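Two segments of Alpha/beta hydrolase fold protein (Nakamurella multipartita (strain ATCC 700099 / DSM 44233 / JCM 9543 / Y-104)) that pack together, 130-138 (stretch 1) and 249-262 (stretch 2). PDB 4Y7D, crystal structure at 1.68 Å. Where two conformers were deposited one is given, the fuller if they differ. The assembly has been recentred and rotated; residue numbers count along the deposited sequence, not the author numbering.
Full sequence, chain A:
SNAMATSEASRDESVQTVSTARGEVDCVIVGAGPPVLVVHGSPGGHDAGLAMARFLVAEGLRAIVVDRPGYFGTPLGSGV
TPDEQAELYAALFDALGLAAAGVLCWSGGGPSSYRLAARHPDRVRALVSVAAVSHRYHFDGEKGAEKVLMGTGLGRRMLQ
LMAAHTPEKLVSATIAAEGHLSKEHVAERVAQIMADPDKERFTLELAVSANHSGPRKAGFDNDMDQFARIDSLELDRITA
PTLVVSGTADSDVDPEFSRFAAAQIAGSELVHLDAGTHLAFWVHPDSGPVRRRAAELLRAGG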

# COMPACT_ATOMS: atom_id res chain seq x y z
N VAL A 130 -6.13 -2.58 -2.31
CA VAL A 130 -5.53 -3.92 -2.16
C VAL A 130 -5.38 -4.21 -0.67
O VAL A 130 -4.68 -3.47 0.03
N ALA A 131 -6.03 -5.28 -0.21
CA ALA A 131 -5.92 -5.75 1.19
C ALA A 131 -5.79 -4.57 2.14
O ALA A 131 -4.83 -4.48 2.92
N ALA A 132 -6.77 -3.67 2.10
CA ALA A 132 -6.67 -2.37 2.74
C ALA A 132 -7.48 -2.30 4.02
O ALA A 132 -8.62 -2.78 4.09
N VAL A 133 -6.91 -1.63 5.01
CA VAL A 133 -7.62 -1.38 6.22
C VAL A 133 -8.82 -0.45 5.96
O VAL A 133 -8.65 0.70 5.58
N SER A 134 -10.00 -0.95 6.27
CA SER A 134 -11.28 -0.31 5.89
C SER A 134 -12.15 0.02 7.10
O SER A 134 -13.25 0.62 6.94
N HIS A 135 -11.67 -0.34 8.30
CA HIS A 135 -12.38 -0.02 9.52
C HIS A 135 -11.39 -0.16 10.66
O HIS A 135 -10.21 -0.35 10.42
N ARG A 136 -11.82 0.08 11.90
CA ARG A 136 -10.92 0.02 13.03
C ARG A 136 -10.07 -1.25 13.00
O ARG A 136 -10.57 -2.35 12.75
N TYR A 137 -8.79 -1.09 13.32
CA TYR A 137 -7.82 -2.17 13.25
C TYR A 137 -6.88 -2.08 14.41
O TYR A 137 -6.41 -0.99 14.74
N HIS A 138 -6.62 -3.24 15.04
CA HIS A 138 -5.66 -3.33 16.16
C HIS A 138 -4.44 -4.19 15.81
O HIS A 138 -4.57 -5.33 15.36
N ALA A 249 -5.54 -16.07 1.89
CA ALA A 249 -4.68 -16.52 2.97
C ALA A 249 -3.95 -15.35 3.67
O ALA A 249 -3.04 -15.60 4.44
N ASP A 250 -4.43 -14.13 3.49
CA ASP A 250 -3.76 -12.94 4.03
C ASP A 250 -3.85 -13.01 5.55
O ASP A 250 -4.96 -13.07 6.10
N SER A 251 -2.69 -12.96 6.22
CA SER A 251 -2.66 -12.98 7.68
C SER A 251 -2.36 -11.60 8.26
O SER A 251 -2.22 -11.46 9.47
N ASP A 252 -2.22 -10.61 7.40
CA ASP A 252 -1.83 -9.27 7.82
C ASP A 252 -3.08 -8.37 7.90
O ASP A 252 -3.43 -7.83 8.97
N VAL A 253 -3.80 -8.23 6.78
CA VAL A 253 -5.10 -7.56 6.77
C VAL A 253 -6.14 -8.60 6.41
O VAL A 253 -6.16 -9.13 5.26
N ASP A 254 -6.96 -8.95 7.37
CA ASP A 254 -7.94 -10.01 7.15
C ASP A 254 -8.81 -9.79 5.91
O ASP A 254 -9.19 -8.66 5.63
N PRO A 255 -9.09 -10.86 5.16
CA PRO A 255 -10.02 -10.73 4.02
C PRO A 255 -11.36 -10.04 4.35
O PRO A 255 -11.99 -9.41 3.45
N GLU A 256 -11.82 -10.13 5.61
CA GLU A 256 -13.07 -9.48 6.02
C GLU A 256 -13.02 -7.98 5.78
O GLU A 256 -14.08 -7.34 5.52
N PHE A 257 -11.83 -7.37 5.87
CA PHE A 257 -11.74 -5.94 5.60
C PHE A 257 -12.16 -5.64 4.15
O PHE A 257 -12.83 -4.60 3.87
N SER A 258 -11.72 -6.50 3.25
CA SER A 258 -12.08 -6.30 1.84
C SER A 258 -13.56 -6.63 1.51
O SER A 258 -14.16 -5.97 0.64
N ARG A 259 -14.12 -7.67 2.12
CA ARG A 259 -15.53 -8.00 1.92
C ARG A 259 -16.39 -6.87 2.45
O ARG A 259 -17.35 -6.49 1.82
N PHE A 260 -16.02 -6.30 3.61
CA PHE A 260 -16.71 -5.17 4.16
C PHE A 260 -16.65 -4.00 3.19
O PHE A 260 -17.66 -3.35 2.97
N ALA A 261 -15.46 -3.68 2.69
CA ALA A 261 -15.26 -2.54 1.82
C ALA A 261 -16.11 -2.69 0.56
O ALA A 261 -16.81 -1.74 0.20
N ALA A 262 -16.10 -3.88 -0.06
CA ALA A 262 -16.88 -4.11 -1.25
C ALA A 262 -18.38 -3.97 -0.99
O ALA A 262 -19.12 -3.45 -1.84

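Which side chain does most to fill the space between the two stretches? Phe 257, on the first turn of the helix, has 110 Å² covered, more than any other residue here. Its CA-to-CB bond points toward stretch 1, and chi1 near -76° (m) lays the ring along the irregular chain from Ala 132 to Tyr 137. Ala 132 O lies 3.6 Å from Phe 257 CB, Val 133 CG1 is 4.4 Å from Phe 257 CE1, and Tyr 137 CD1 is 4.1 Å from Phe 257 CZ. Tyr 137, chi1 161° (t), also points toward the helix segment, and the Phe 257 ring meets it at its edge.

How does His 135 hold its place against the helix? With 82 Å² covered, it points toward stretch 2 in the p rotamer (chi1 63°) and lies between two phenylalanines. It forms an offset stack with Phe 257, ring centroids 4.2 Å apart and planes at 28°, while its edge is turned to the face of Phe 260 (chi1 173°, t), with planes at 84°. Hydrogen bonds at both ring nitrogens fix this pose. His 135 NE2 donates to Glu 256 OE1 at 2.7 Å; the carboxylate reaches it because Glu 256, although its CA-to-CB bond runs sideways, bends back at chi2 (-88°, m). His 135 ND1 donates to Arg 136 O at 2.9 Å, tying the ring to its own chain.

What does Ser 134 contribute beside these rings? Pointing toward the helix with chi1 59° (p), it donates from Ser 134 OG to Phe 257 O at 2.7 Å. That carbonyl also accepts the helical bond from Ala 261 N at 3.0 Å, so the serine joins an acceptor already used by the helix. Ser 134 CB rests 4.0 Å from Ala 261 CB.

What closes the contact toward the start of stretch 2? Val 253 (chi1 173°, t) points toward stretch 1, placing Val 253 CG1 3.4 Å from Ala 131 O and Val 253 CG2 4.1 Å from Val 133 CG2. The loop carrying it is braced by Asp 250 OD1, which accepts from Asp 252 N at 2.8 Å and Val 253 N at 3.0 Å.

Where do waters complete the join? Water 1 accepts from Ala 132 N at 3.0 Å and hydrogen-bonds Ser 258 OG at 2.7 Å. Water 2 donates to Ala 132 O at 2.7 Å and, weakly, to Phe 257 O at 3.4 Å. Water 3 links Tyr 137 OH, 2.9 Å away, to Asp 252 O, 2.7 Å away.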

# COMPACT_ATOMS: atom_id res chain seq x y z
CB VAL A 130 -4.16 -3.95 -2.84
CG1 VAL A 130 -3.54 -5.35 -2.81
CG2 VAL A 130 -4.33 -3.49 -4.30
CB ALA A 131 -4.76 -6.71 1.33
CB ALA A 132 -7.11 -1.27 1.79
CB VAL A 133 -6.69 -0.81 7.31
CG1 VAL A 133 -7.47 -0.43 8.56
CG2 VAL A 133 -5.60 -1.81 7.69
CB SER A 134 -12.04 -1.21 4.92
OG SER A 134 -12.30 -2.49 5.52
CB HIS A 135 -13.67 -0.85 9.72
CG HIS A 135 -13.47 -2.34 9.87
ND1 HIS A 135 -12.83 -2.92 10.96
CD2 HIS A 135 -13.88 -3.38 9.10
CE1 HIS A 135 -12.86 -4.24 10.83
NE2 HIS A 135 -13.47 -4.54 9.69
CB ARG A 136 -11.67 0.09 14.36
CG ARG A 136 -10.76 0.20 15.57
CD ARG A 136 -11.56 0.49 16.85
NE ARG A 136 -12.11 1.84 16.84
CZ ARG A 136 -12.58 2.45 17.95
NH1 ARG A 136 -12.59 1.84 19.12
NH2 ARG A 136 -13.04 3.71 17.90
CB TYR A 137 -7.02 -2.13 11.96
CG TYR A 137 -5.72 -2.92 12.03
CD1 TYR A 137 -5.67 -4.26 11.64
CD2 TYR A 137 -4.55 -2.33 12.47
CE1 TYR A 137 -4.48 -5.00 11.70
CE2 TYR A 137 -3.35 -3.05 12.55
CZ TYR A 137 -3.32 -4.37 12.14
OH TYR A 137 -2.13 -5.05 12.23
CB HIS A 138 -6.35 -3.91 17.35
CG HIS A 138 -7.39 -3.00 17.91
ND1 HIS A 138 -7.06 -1.88 18.63
CD2 HIS A 138 -8.73 -3.00 17.79
CE1 HIS A 138 -8.17 -1.27 19.00
NE2 HIS A 138 -9.20 -1.92 18.47
CB ALA A 249 -3.66 -17.48 2.45
CB ASP A 250 -4.48 -11.70 3.53
CG ASP A 250 -3.71 -10.43 3.72
OD1 ASP A 250 -2.95 -10.26 4.70
OD2 ASP A 250 -3.90 -9.56 2.85
CB SER A 251 -1.57 -13.95 8.13
OG SER A 251 -0.30 -13.49 7.69
CB ASP A 252 -0.82 -8.75 6.78
CG ASP A 252 -0.05 -7.52 7.26
OD1 ASP A 252 -0.67 -6.71 7.96
OD2 ASP A 252 1.16 -7.38 6.90
CB VAL A 253 -5.11 -6.38 5.78
CG1 VAL A 253 -6.51 -5.77 5.63
CG2 VAL A 253 -4.12 -5.33 6.24
CB ASP A 254 -8.88 -10.23 8.33
CG ASP A 254 -9.57 -11.56 8.24
OD1 ASP A 254 -8.96 -12.62 8.64
OD2 ASP A 254 -10.72 -11.61 7.80
CB PRO A 255 -10.19 -12.16 3.53
CG PRO A 255 -8.84 -12.78 3.82
CD PRO A 255 -8.45 -12.19 5.19
CB GLU A 256 -13.38 -9.73 7.53
CG GLU A 256 -14.63 -9.01 8.09
CD GLU A 256 -14.45 -7.54 8.66
OE1 GLU A 256 -13.28 -7.06 8.87
OE2 GLU A 256 -15.52 -6.87 8.94
CB PHE A 257 -10.36 -5.38 5.83
CG PHE A 257 -9.99 -5.20 7.29
CD1 PHE A 257 -10.37 -4.08 7.96
CD2 PHE A 257 -9.26 -6.16 7.97
CE1 PHE A 257 -10.06 -3.91 9.30
CE2 PHE A 257 -8.95 -6.00 9.33
CZ PHE A 257 -9.34 -4.86 9.99
CB SER A 258 -11.16 -7.12 0.97
OG SER A 258 -9.81 -6.65 0.98
CB ARG A 259 -15.93 -9.32 2.61
CG ARG A 259 -15.63 -10.54 1.77
CD ARG A 259 -16.32 -11.82 2.30
NE ARG A 259 -15.62 -12.18 3.54
CZ ARG A 259 -14.46 -12.87 3.62
NH1 ARG A 259 -13.86 -13.37 2.52
NH2 ARG A 259 -13.91 -13.05 4.82
CB PHE A 260 -16.09 -4.74 5.51
CG PHE A 260 -16.63 -3.47 6.08
CD1 PHE A 260 -17.87 -3.44 6.66
CD2 PHE A 260 -15.88 -2.32 6.09
CE1 PHE A 260 -18.36 -2.27 7.18
CE2 PHE A 260 -16.36 -1.14 6.63
CZ PHE A 260 -17.61 -1.14 7.19
CB ALA A 261 -13.79 -2.36 1.49
CB ALA A 262 -16.54 -5.42 -1.89
O HOH W 1 -8.96 -4.20 0.16
O HOH W 2 -10.47 -2.86 2.13
O HOH W 3 -2.01 -7.73 11.25